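Local coordinates for protein VAL-1 (Chlorella virus, PDB 3GNE) that cleaves the polysaccharide alginate as a lyase of polysaccharide lyase family 14, probably by beta-elimination and in a mode that changes with pH, at residues W77-K83 and Y162-I168; N71-W77 and I168-M174. Where two conformers were deposited one is given. Numbering follows the deposited sequence.

Contact 1. Residues W77-K83 and Y162-I168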
ATOM      1  N   TRP A  77       0.336   3.812   8.561  1.00  8.81           N
ATOM      2  CA  TRP A  77       1.333   3.023   9.299  1.00  9.40           C
ATOM      3  C   TRP A  77       2.563   3.898   9.461  1.00  9.09           C
ATOM      4  O   TRP A  77       2.648   4.973   8.830  1.00 10.73           O
ATOM      5  CB  TRP A  77       1.725   1.704   8.593  1.00  8.86           C
ATOM      6  CG  TRP A  77       2.151   1.920   7.166  1.00  8.44           C
ATOM      7  CD1 TRP A  77       3.428   2.155   6.713  1.00  8.18           C
ATOM      8  CD2 TRP A  77       1.321   1.945   6.003  1.00  8.99           C
ATOM      9  NE1 TRP A  77       3.433   2.313   5.331  1.00  8.21           N
ATOM     10  CE2 TRP A  77       2.144   2.188   4.876  1.00  8.51           C
ATOM     11  CE3 TRP A  77      -0.079   1.773   5.805  1.00  8.91           C
ATOM     12  CZ2 TRP A  77       1.650   2.271   3.565  1.00  8.49           C
ATOM     13  CZ3 TRP A  77      -0.555   1.855   4.490  1.00  8.80           C
ATOM     14  CH2 TRP A  77       0.279   2.099   3.409  1.00  8.44           C
ATOM     15  N   GLU A  78       3.470   3.445  10.301  1.00  8.63           N
ATOM     16  CA  GLU A  78       4.736   4.162  10.470  1.00  9.37           C
ATOM     17  C   GLU A  78       5.877   3.238  10.148  1.00  9.44           C
ATOM     18  O   GLU A  78       5.793   2.030  10.406  1.00 10.23           O
ATOM     19  CB  GLU A  78       4.892   4.661  11.928  1.00 10.36           C
ATOM     20  CG  GLU A  78       3.700   5.627  12.224  1.00 11.51           C
ATOM     21  CD  GLU A  78       3.718   6.052  13.670  1.00 15.57           C
ATOM     22  OE1 GLU A  78       4.779   6.000  14.309  1.00 29.47           O
ATOM     23  OE2 GLU A  78       2.699   6.502  14.210  1.00 18.63           O
ATOM     24  N   VAL A  79       6.955   3.783   9.571  1.00 10.00           N
ATOM     25  CA  VAL A  79       8.123   2.926   9.245  1.00  8.57           C
ATOM     26  C   VAL A  79       9.426   3.605   9.617  1.00  8.10           C
ATOM     27  O   VAL A  79       9.620   4.790   9.436  1.00 10.06           O
ATOM     28  CB  VAL A  79       8.073   2.601   7.746  1.00  9.33           C
ATOM     29  CG1 VAL A  79       8.157   3.896   6.920  1.00 11.23           C
ATOM     30  CG2 VAL A  79       9.192   1.625   7.383  1.00  9.92           C
ATOM     31  N   PHE A  80      10.309   2.810  10.203  1.00  9.27           N
ATOM     32  CA  PHE A  80      11.632   3.230  10.646  1.00  9.69           C
ATOM     33  C   PHE A  80      12.684   2.500   9.790  1.00  9.44           C
ATOM     34  O   PHE A  80      12.723   1.259   9.789  1.00  9.65           O
ATOM     35  CB  PHE A  80      11.770   2.865  12.106  1.00 10.10           C
ATOM     36  CG  PHE A  80      13.004   3.387  12.832  1.00 10.75           C
ATOM     37  CD1 PHE A  80      12.844   4.416  13.769  1.00 12.00           C
ATOM     38  CD2 PHE A  80      14.280   2.899  12.650  1.00 13.55           C
ATOM     39  CE1 PHE A  80      13.932   4.864  14.485  1.00 13.56           C
ATOM     40  CE2 PHE A  80      15.381   3.343  13.361  1.00 12.63           C
ATOM     41  CZ  PHE A  80      15.223   4.342  14.297  1.00 13.17           C
ATOM     42  N   TYR A  81      13.476   3.299   9.099  1.00  9.28           N
ATOM     43  CA  TYR A  81      14.611   2.836   8.281  1.00  9.42           C
ATOM     44  C   TYR A  81      15.901   3.181   9.022  1.00  9.54           C
ATOM     45  O   TYR A  81      16.236   4.386   9.027  1.00 11.28           O
ATOM     46  CB  TYR A  81      14.585   3.539   6.930  1.00 10.01           C
ATOM     47  CG  TYR A  81      13.413   3.042   6.073  1.00  9.34           C
ATOM     48  CD1 TYR A  81      13.529   1.746   5.523  1.00  9.44           C
ATOM     49  CD2 TYR A  81      12.288   3.812   5.801  1.00  9.00           C
ATOM     50  CE1 TYR A  81      12.471   1.280   4.720  1.00  9.15           C
ATOM     51  CE2 TYR A  81      11.245   3.316   5.015  1.00  9.07           C
ATOM     52  CZ  TYR A  81      11.374   2.049   4.486  1.00  9.03           C
ATOM     53  OH  TYR A  81      10.353   1.513   3.702  1.00  9.80           O
ATOM     54  N   PRO A  82      16.593   2.221   9.597  1.00 10.48           N
ATOM     55  CA  PRO A  82      17.851   2.559  10.247  1.00 11.18           C
ATOM     56  C   PRO A  82      18.817   3.181   9.256  1.00 11.19           C
ATOM     57  O   PRO A  82      18.831   2.803   8.083  1.00 11.42           O
ATOM     58  CB  PRO A  82      18.379   1.198  10.713  1.00 12.22           C
ATOM     59  CG  PRO A  82      17.129   0.357  10.896  1.00 12.05           C
ATOM     60  CD  PRO A  82      16.251   0.800   9.718  1.00 11.25           C
ATOM     61  N   LYS A  83      19.661   4.093   9.732  1.00 11.48           N
ATOM     62  CA  LYS A  83      20.716   4.667   8.927  1.00 13.94           C
ATOM     63  C   LYS A  83      21.463   3.633   8.097  1.00 12.59           C
ATOM     64  O   LYS A  83      21.817   2.594   8.693  1.00 15.89           O
ATOM     65  CB  LYS A  83      21.673   5.416   9.881  1.00 14.51           C
ATOM     66  CG  LYS A  83      22.686   6.319   9.159  1.00 19.41           C
ATOM     67  CD  LYS A  83      23.766   6.784  10.100  1.00 27.38           C
ATOM     68  CE  LYS A  83      24.763   7.774   9.511  1.00 32.65           C
ATOM     69  NZ  LYS A  83      25.561   8.386  10.658  1.00 33.30           N
ATOM     70  N   TYR A 162      15.986   8.719   7.552  1.00 11.56           N
ATOM     71  CA  TYR A 162      16.567   7.659   8.394  1.00 11.22           C
ATOM     72  C   TYR A 162      16.372   7.899   9.886  1.00 11.20           C
ATOM     73  O   TYR A 162      16.342   9.041  10.372  1.00 12.48           O
ATOM     74  CB  TYR A 162      18.087   7.560   8.117  1.00 12.39           C
ATOM     75  CG  TYR A 162      18.477   7.022   6.771  1.00 11.95           C
ATOM     76  CD1 TYR A 162      18.083   5.785   6.356  1.00 12.12           C
ATOM     77  CD2 TYR A 162      19.264   7.774   5.869  1.00 16.50           C
ATOM     78  CE1 TYR A 162      18.431   5.286   5.115  1.00 12.71           C
ATOM     79  CE2 TYR A 162      19.634   7.292   4.625  1.00 18.93           C
ATOM     80  CZ  TYR A 162      19.196   6.033   4.264  1.00 15.49           C
ATOM     81  OH  TYR A 162      19.571   5.537   3.037  1.00 17.17           O
ATOM     82  N   ASP A 163      16.306   6.803  10.646  1.00 11.81           N
ATOM     83  CA  ASP A 163      16.343   6.844  12.104  1.00 12.97           C
ATOM     84  C   ASP A 163      15.165   7.608  12.689  1.00 13.00           C
ATOM     85  O   ASP A 163      15.304   8.258  13.751  1.00 14.06           O
ATOM     86  CB  ASP A 163      17.706   7.467  12.512  1.00 13.39           C
ATOM     87  CG  ASP A 163      18.864   6.501  12.381  1.00 14.55           C
ATOM     88  OD1 ASP A 163      18.659   5.294  12.146  1.00 13.32           O
ATOM     89  OD2 ASP A 163      20.037   6.949  12.552  1.00 13.63           O
ATOM     90  N   VAL A 164      14.015   7.610  12.048  1.00 12.53           N
ATOM     91  CA  VAL A 164      12.801   8.269  12.516  1.00 14.08           C
ATOM     92  C   VAL A 164      11.570   7.431  12.182  1.00 12.88           C
ATOM     93  O   VAL A 164      11.568   6.682  11.205  1.00 13.40           O
ATOM     94  CB  VAL A 164      12.516   9.601  11.825  1.00 18.75           C
ATOM     95  CG1 VAL A 164      13.698  10.509  11.906  1.00 22.64           C
ATOM     96  CG2 VAL A 164      12.201   9.480  10.342  1.00 22.61           C
ATOM     97  N   TRP A 165      10.520   7.602  12.962  1.00 12.70           N
ATOM     98  CA  TRP A 165       9.275   6.964  12.585  1.00 12.08           C
ATOM     99  C   TRP A 165       8.589   7.784  11.527  1.00 12.55           C
ATOM    100  O   TRP A 165       7.960   8.824  11.805  1.00 18.49           O
ATOM    101  CB  TRP A 165       8.413   6.766  13.835  1.00 12.70           C
ATOM    102  CG  TRP A 165       9.019   5.696  14.696  1.00 12.33           C
ATOM    103  CD1 TRP A 165       9.732   5.843  15.841  1.00 14.43           C
ATOM    104  CD2 TRP A 165       8.951   4.295  14.442  1.00 11.60           C
ATOM    105  NE1 TRP A 165      10.129   4.629  16.346  1.00 14.99           N
ATOM    106  CE2 TRP A 165       9.650   3.646  15.484  1.00 13.22           C
ATOM    107  CE3 TRP A 165       8.367   3.546  13.434  1.00 11.33           C
ATOM    108  CZ2 TRP A 165       9.763   2.276  15.534  1.00 13.28           C
ATOM    109  CZ3 TRP A 165       8.492   2.171  13.477  1.00 11.73           C
ATOM    110  CH2 TRP A 165       9.188   1.536  14.515  1.00 13.25           C
ATOM    111  N   ASN A 166       8.687   7.373  10.291  1.00 11.19           N
ATOM    112  CA  ASN A 166       8.008   8.116   9.213  1.00 10.05           C
ATOM    113  C   ASN A 166       6.529   7.739   9.235  1.00  9.74           C
ATOM    114  O   ASN A 166       6.256   6.524   9.321  1.00 12.53           O
ATOM    115  CB  ASN A 166       8.565   7.729   7.847  1.00 10.88           C
ATOM    116  CG  ASN A 166      10.032   8.142   7.698  1.00 10.11           C
ATOM    117  OD1 ASN A 166      10.301   9.318   7.437  1.00 11.61           O
ATOM    118  ND2 ASN A 166      10.958   7.192   7.782  1.00 11.36           N
ATOM    119  N   ARG A 167       5.648   8.688   9.136  1.00  9.48           N
ATOM    120  CA  ARG A 167       4.217   8.467   9.150  1.00  9.65           C
ATOM    121  C   ARG A 167       3.671   8.485   7.731  1.00 10.32           C
ATOM    122  O   ARG A 167       3.821   9.482   7.038  1.00 12.70           O
ATOM    123  CB  ARG A 167       3.518   9.550  10.005  1.00 13.34           C
ATOM    124  CG  ARG A 167       4.054   9.540  11.430  1.00 16.74           C
ATOM    125  CD  ARG A 167       3.376  10.620  12.255  1.00 26.42           C
ATOM    126  NE  ARG A 167       3.428  11.940  11.679  1.00 39.46           N
ATOM    127  CZ  ARG A 167       4.330  12.869  11.436  1.00 36.89           C
ATOM    128  NH1 ARG A 167       3.955  14.006  10.864  1.00 38.85           N
ATOM    129  NH2 ARG A 167       5.619  12.661  11.749  1.00 48.05           N
ATOM    130  N   ILE A 168       3.030   7.364   7.352  1.00 10.07           N
ATOM    131  CA  ILE A 168       2.512   7.222   6.013  1.00 10.13           C
ATOM    132  C   ILE A 168       0.996   7.041   6.057  1.00  9.41           C
ATOM    133  O   ILE A 168       0.500   6.299   6.899  1.00 10.61           O
ATOM    134  CB  ILE A 168       3.120   5.944   5.360  1.00 12.39           C
ATOM    135  CG1 ILE A 168       4.655   5.911   5.503  1.00 19.92           C
ATOM    136  CG2 ILE A 168       2.654   5.837   3.911  1.00 13.25           C
ATOM    137  CD1 ILE A 168       5.376   7.010   4.792  1.00 36.35           C
TER
HETATM  138  O   HOH W   1      13.417   6.025   9.505  1.00 11.42           O
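This contact is an antiparallel strand pair running out into loops: strands 72-80 and 166-173 pair regularly from Trp-77/Ile-168 to Val-79/Asn-166, then pass into loops joined by a water, a main-chain bond and side chains. It lies where two inner strands of the larger, curved sheet end, about 15 Å from the centre of the chain (centre to centre). Trp-77 and Ile-168 exchange backbone bonds (Trp-77 N to Ile-168 O 3.0 Å, Ile-168 N to Trp-77 O 2.8 Å), as do Val-79 and Asn-166; between them Glu-78, whose OE2 bonds Asn-237, is paired opposite Arg-167 without hydrogen bonds. Asn-166 adds a side-chain bond, ND2 to Val-79 O at 3.2 Å, while its OD1 binds Asn-193. At Tyr-81 and Val-164 the backbones part locally, Tyr-81 N standing 4.4 Å from Val-164 O, and water 1 bridges these two atoms. Direct bonding resumes where Asp-163 gives its N to Tyr-81 O (2.9 Å) and receives Lys-83 N on OD1 (2.9 Å). On the face bearing Glu-78, Phe-80 turns its ring edge to the indole face of Trp-165, and its CB sits 3.6 Å from the centroid of the Trp-165 six-membered ring. Asp-163 CA in turn covers the Phe-80 ring. Trp-165 is further held by Asp-35 and a cation-pi contact with Lys-37. The other face carries Trp-77, Val-79 and Ile-168 into the interior; Ile-168 CB packs over the Trp-77 indole, and Tyr-81 OH bonds His-93. This face packs on the second antiparallel sheet, as in the beta-sandwich of the concanavalin-like clan to which this family is assigned.

Contact 2. Residues N71-W77 and I168-M174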
ATOM      1  N   ASN A  71     -16.807   2.734   0.552  1.00 11.35           N
ATOM      2  CA  ASN A  71     -16.743   3.829  -0.408  1.00 13.06           C
ATOM      3  C   ASN A  71     -15.565   4.767  -0.197  1.00 12.08           C
ATOM      4  O   ASN A  71     -15.198   5.483  -1.135  1.00 13.95           O
ATOM      5  CB  ASN A  71     -18.056   4.628  -0.357  1.00 15.69           C
ATOM      6  CG  ASN A  71     -19.142   3.738  -0.969  1.00 24.40           C
ATOM      7  OD1 ASN A  71     -20.076   3.266  -0.355  1.00 40.83           O
ATOM      8  ND2 ASN A  71     -18.962   3.425  -2.247  1.00 35.80           N
ATOM      9  N   ALA A  72     -14.966   4.803   0.986  1.00 12.31           N
ATOM     10  CA  ALA A  72     -13.827   5.739   1.182  1.00 11.26           C
ATOM     11  C   ALA A  72     -13.151   5.343   2.461  1.00 11.41           C
ATOM     12  O   ALA A  72     -13.819   5.268   3.504  1.00 12.36           O
ATOM     13  CB  ALA A  72     -14.344   7.182   1.250  1.00 15.61           C
ATOM     14  N   ILE A  73     -11.835   5.097   2.408  1.00 10.09           N
ATOM     15  CA  ILE A  73     -11.140   4.724   3.615  1.00 10.27           C
ATOM     16  C   ILE A  73      -9.670   5.094   3.491  1.00  9.60           C
ATOM     17  O   ILE A  73      -9.156   5.165   2.351  1.00 10.73           O
ATOM     18  CB  ILE A  73     -11.307   3.196   3.833  1.00  9.78           C
ATOM     19  CG1 ILE A  73     -11.138   2.793   5.294  1.00 11.50           C
ATOM     20  CG2 ILE A  73     -10.373   2.384   2.938  1.00 10.50           C
ATOM     21  CD1 ILE A  73     -12.195   3.354   6.213  1.00 12.79           C
ATOM     22  N   THR A  74      -9.029   5.252   4.632  1.00  9.22           N
ATOM     23  CA  THR A  74      -7.586   5.512   4.677  1.00  9.56           C
ATOM     24  C   THR A  74      -6.927   4.438   5.534  1.00  9.84           C
ATOM     25  O   THR A  74      -7.479   3.996   6.543  1.00 10.15           O
ATOM     26  CB  THR A  74      -7.385   6.922   5.237  1.00  9.71           C
ATOM     27  OG1 THR A  74      -7.902   7.803   4.214  1.00 11.68           O
ATOM     28  CG2 THR A  74      -5.911   7.209   5.483  1.00 11.05           C
ATOM     29  N   PHE A  75      -5.744   4.008   5.095  1.00 10.13           N
ATOM     30  CA  PHE A  75      -4.910   3.171   5.940  1.00  9.86           C
ATOM     31  C   PHE A  75      -3.603   3.919   6.193  1.00  8.63           C
ATOM     32  O   PHE A  75      -3.132   4.718   5.342  1.00  9.98           O
ATOM     33  CB  PHE A  75      -4.624   1.808   5.265  1.00 10.71           C
ATOM     34  CG  PHE A  75      -5.878   0.915   5.405  1.00 10.69           C
ATOM     35  CD1 PHE A  75      -6.058   0.184   6.566  1.00 11.51           C
ATOM     36  CD2 PHE A  75      -6.810   0.853   4.386  1.00 11.86           C
ATOM     37  CE1 PHE A  75      -7.206  -0.587   6.759  1.00 12.70           C
ATOM     38  CE2 PHE A  75      -7.954   0.068   4.521  1.00 12.72           C
ATOM     39  CZ  PHE A  75      -8.081  -0.670   5.681  1.00 12.84           C
ATOM     40  N   ALA A  76      -3.051   3.673   7.362  1.00  9.16           N
ATOM     41  CA  ALA A  76      -1.861   4.430   7.783  1.00  9.47           C
ATOM     42  C   ALA A  76      -0.936   3.504   8.570  1.00  8.76           C
ATOM     43  O   ALA A  76      -1.390   2.505   9.147  1.00  9.23           O
ATOM     44  CB  ALA A  76      -2.285   5.607   8.642  1.00 11.17           C
ATOM     45  N   TRP A  77       0.336   3.812   8.561  1.00  8.81           N
ATOM     46  CA  TRP A  77       1.333   3.023   9.299  1.00  9.40           C
ATOM     47  C   TRP A  77       2.563   3.898   9.461  1.00  9.09           C
ATOM     48  O   TRP A  77       2.648   4.973   8.830  1.00 10.73           O
ATOM     49  CB  TRP A  77       1.725   1.704   8.593  1.00  8.86           C
ATOM     50  CG  TRP A  77       2.151   1.920   7.166  1.00  8.44           C
ATOM     51  CD1 TRP A  77       3.428   2.155   6.713  1.00  8.18           C
ATOM     52  CD2 TRP A  77       1.321   1.945   6.003  1.00  8.99           C
ATOM     53  NE1 TRP A  77       3.433   2.313   5.331  1.00  8.21           N
ATOM     54  CE2 TRP A  77       2.144   2.188   4.876  1.00  8.51           C
ATOM     55  CE3 TRP A  77      -0.079   1.773   5.805  1.00  8.91           C
ATOM     56  CZ2 TRP A  77       1.650   2.271   3.565  1.00  8.49           C
ATOM     57  CZ3 TRP A  77      -0.555   1.855   4.490  1.00  8.80           C
ATOM     58  CH2 TRP A  77       0.279   2.099   3.409  1.00  8.44           C
ATOM     59  N   ILE A 168       3.030   7.364   7.352  1.00 10.07           N
ATOM     60  CA  ILE A 168       2.512   7.222   6.013  1.00 10.13           C
ATOM     61  C   ILE A 168       0.996   7.041   6.057  1.00  9.41           C
ATOM     62  O   ILE A 168       0.500   6.299   6.899  1.00 10.61           O
ATOM     63  CB  ILE A 168       3.120   5.944   5.360  1.00 12.39           C
ATOM     64  CG1 ILE A 168       4.655   5.911   5.503  1.00 19.92           C
ATOM     65  CG2 ILE A 168       2.654   5.837   3.911  1.00 13.25           C
ATOM     66  CD1 ILE A 168       5.376   7.010   4.792  1.00 36.35           C
ATOM     67  N   GLU A 169       0.253   7.630   5.115  1.00  9.18           N
ATOM     68  CA  GLU A 169      -1.159   7.300   5.010  1.00 10.08           C
ATOM     69  C   GLU A 169      -1.488   7.179   3.521  1.00  8.87           C
ATOM     70  O   GLU A 169      -0.888   7.889   2.692  1.00 10.59           O
ATOM     71  CB  GLU A 169      -2.089   8.401   5.620  1.00 12.34           C
ATOM     72  CG  GLU A 169      -1.663   8.817   7.041  1.00 13.06           C
ATOM     73  CD  GLU A 169      -2.784   9.623   7.709  1.00 15.60           C
ATOM     74  OE1 GLU A 169      -3.966   9.524   7.318  1.00 15.25           O
ATOM     75  OE2 GLU A 169      -2.440  10.296   8.676  1.00 18.23           O
ATOM     76  N   ILE A 170      -2.487   6.364   3.233  1.00  9.53           N
ATOM     77  CA  ILE A 170      -2.969   6.310   1.871  1.00  8.29           C
ATOM     78  C   ILE A 170      -4.503   6.282   1.924  1.00  8.92           C
ATOM     79  O   ILE A 170      -5.067   5.360   2.548  1.00  9.87           O
ATOM     80  CB  ILE A 170      -2.414   5.126   1.040  1.00  9.39           C
ATOM     81  CG1 ILE A 170      -2.893   5.165  -0.408  1.00  9.63           C
ATOM     82  CG2 ILE A 170      -2.636   3.763   1.678  1.00  9.71           C
ATOM     83  CD1 ILE A 170      -2.047   4.354  -1.380  1.00 10.80           C
ATOM     84  N   GLY A 171      -5.114   7.250   1.255  1.00  9.61           N
ATOM     85  CA  GLY A 171      -6.568   7.341   1.190  1.00 10.08           C
ATOM     86  C   GLY A 171      -7.078   6.921  -0.176  1.00  9.69           C
ATOM     87  O   GLY A 171      -6.440   7.149  -1.210  1.00  9.97           O
ATOM     88  N   THR A 172      -8.247   6.290  -0.138  1.00 10.50           N
ATOM     89  CA  THR A 172      -8.891   5.832  -1.366  1.00  9.94           C
ATOM     90  C   THR A 172     -10.354   6.204  -1.321  1.00  9.81           C
ATOM     91  O   THR A 172     -10.999   5.837  -0.330  1.00 10.18           O
ATOM     92  CB  THR A 172      -8.782   4.294  -1.515  1.00 10.72           C
ATOM     93  OG1 THR A 172      -7.414   3.910  -1.410  1.00 11.09           O
ATOM     94  CG2 THR A 172      -9.223   3.892  -2.895  1.00 11.73           C
ATOM     95  N   LYS A 173     -10.887   6.893  -2.322  1.00 10.34           N
ATOM     96  CA  LYS A 173     -12.313   7.239  -2.317  1.00 11.43           C
ATOM     97  C   LYS A 173     -12.904   6.808  -3.652  1.00 10.74           C
ATOM     98  O   LYS A 173     -12.447   7.231  -4.722  1.00 11.83           O
ATOM     99  CB  LYS A 173     -12.488   8.757  -2.142  1.00 12.11           C
ATOM    100  CG  LYS A 173     -13.973   9.167  -2.226  1.00 16.10           C
ATOM    101  CD  LYS A 173     -14.127  10.653  -1.925  1.00 23.18           C
ATOM    102  CE  LYS A 173     -15.632  10.889  -1.732  1.00 33.15           C
ATOM    103  NZ  LYS A 173     -16.382  10.892  -3.006  1.00 57.46           N
ATOM    104  N   MET A 174     -13.901   5.929  -3.563  1.00 11.41           N
ATOM    105  CA  MET A 174     -14.517   5.438  -4.790  0.50 11.66           C
ATOM    106  C   MET A 174     -15.143   6.580  -5.596  1.00 11.38           C
ATOM    107  O   MET A 174     -15.643   7.547  -5.047  1.00 13.56           O
ATOM    108  CB  MET A 174     -15.614   4.397  -4.485  0.50 10.90           C
ATOM    109  CG  MET A 174     -15.068   3.054  -4.012  0.50 11.55           C
ATOM    110  SD  MET A 174     -14.186   2.127  -5.285  0.50 12.22           S
ATOM    111  CE  MET A 174     -15.209   2.403  -6.726  0.50 16.64           C
TER
HETATM  112  O   HOH W   2      -6.951   3.714   1.333  1.00  9.97           O
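Strands 72-77 and 168-173 run antiparallel at 166°, their axes 4.7 Å apart at closest, in an unbroken register from Ala-72 opposite Lys-173 to Trp-77 opposite Ile-168. Ile-73 with Thr-172 and Phe-75 with Ile-170 form doubly bonded pairs of 2.8 to 3.0 Å between N and O, and Met-174 N reaches Asn-71 O at 2.8 Å. On the inner face Trp-77 CH2 meets Ile-170 CG2 at 3.8 Å, while Phe-75 stacks on Phe-215 of the opposing sheet. Water 2 is held here, donating to Ile-73 O and Ile-170 O and accepting from Thr-172 OG1, each at 2.8 Å; the same hydroxyl also bonds Asn-115 of the opposing sheet. The other face carries Ala-72, Thr-74, Ala-76, Glu-169 and Lys-173. There Thr-74 OG1 lies 3.3 Å from Gly-171 CA, so close that a CB on residue 171 would clash; this hydroxyl bonds Tyr-189, and Glu-169 forms a salt bridge with Lys-241. Flanked by strands 231-241 and 186-192, the pair illustrates central antiparallel strands of a beta-sandwich.

Together the two contacts follow one pair of neighbours, strands 72-80 and 166-173, from the interior of the protein to where both strands meet loops. They share the Trp-77 and Ile-168 pair, their centres are about 19 Å apart, and contact 1 is nested along the chain within the loop closed by contact 2. Contact 2 is buried and is joined by an uninterrupted run of main-chain bonds, with apolar and aromatic side chains on its inner face. Contact 1, partly exposed, buries more surface between its segments (817 against 603 Å²) because large aromatic side chains and loop residues join in. Water serves both: it spans locally separated backbones in contact 1, but sits over intact strand pairing in contact 2.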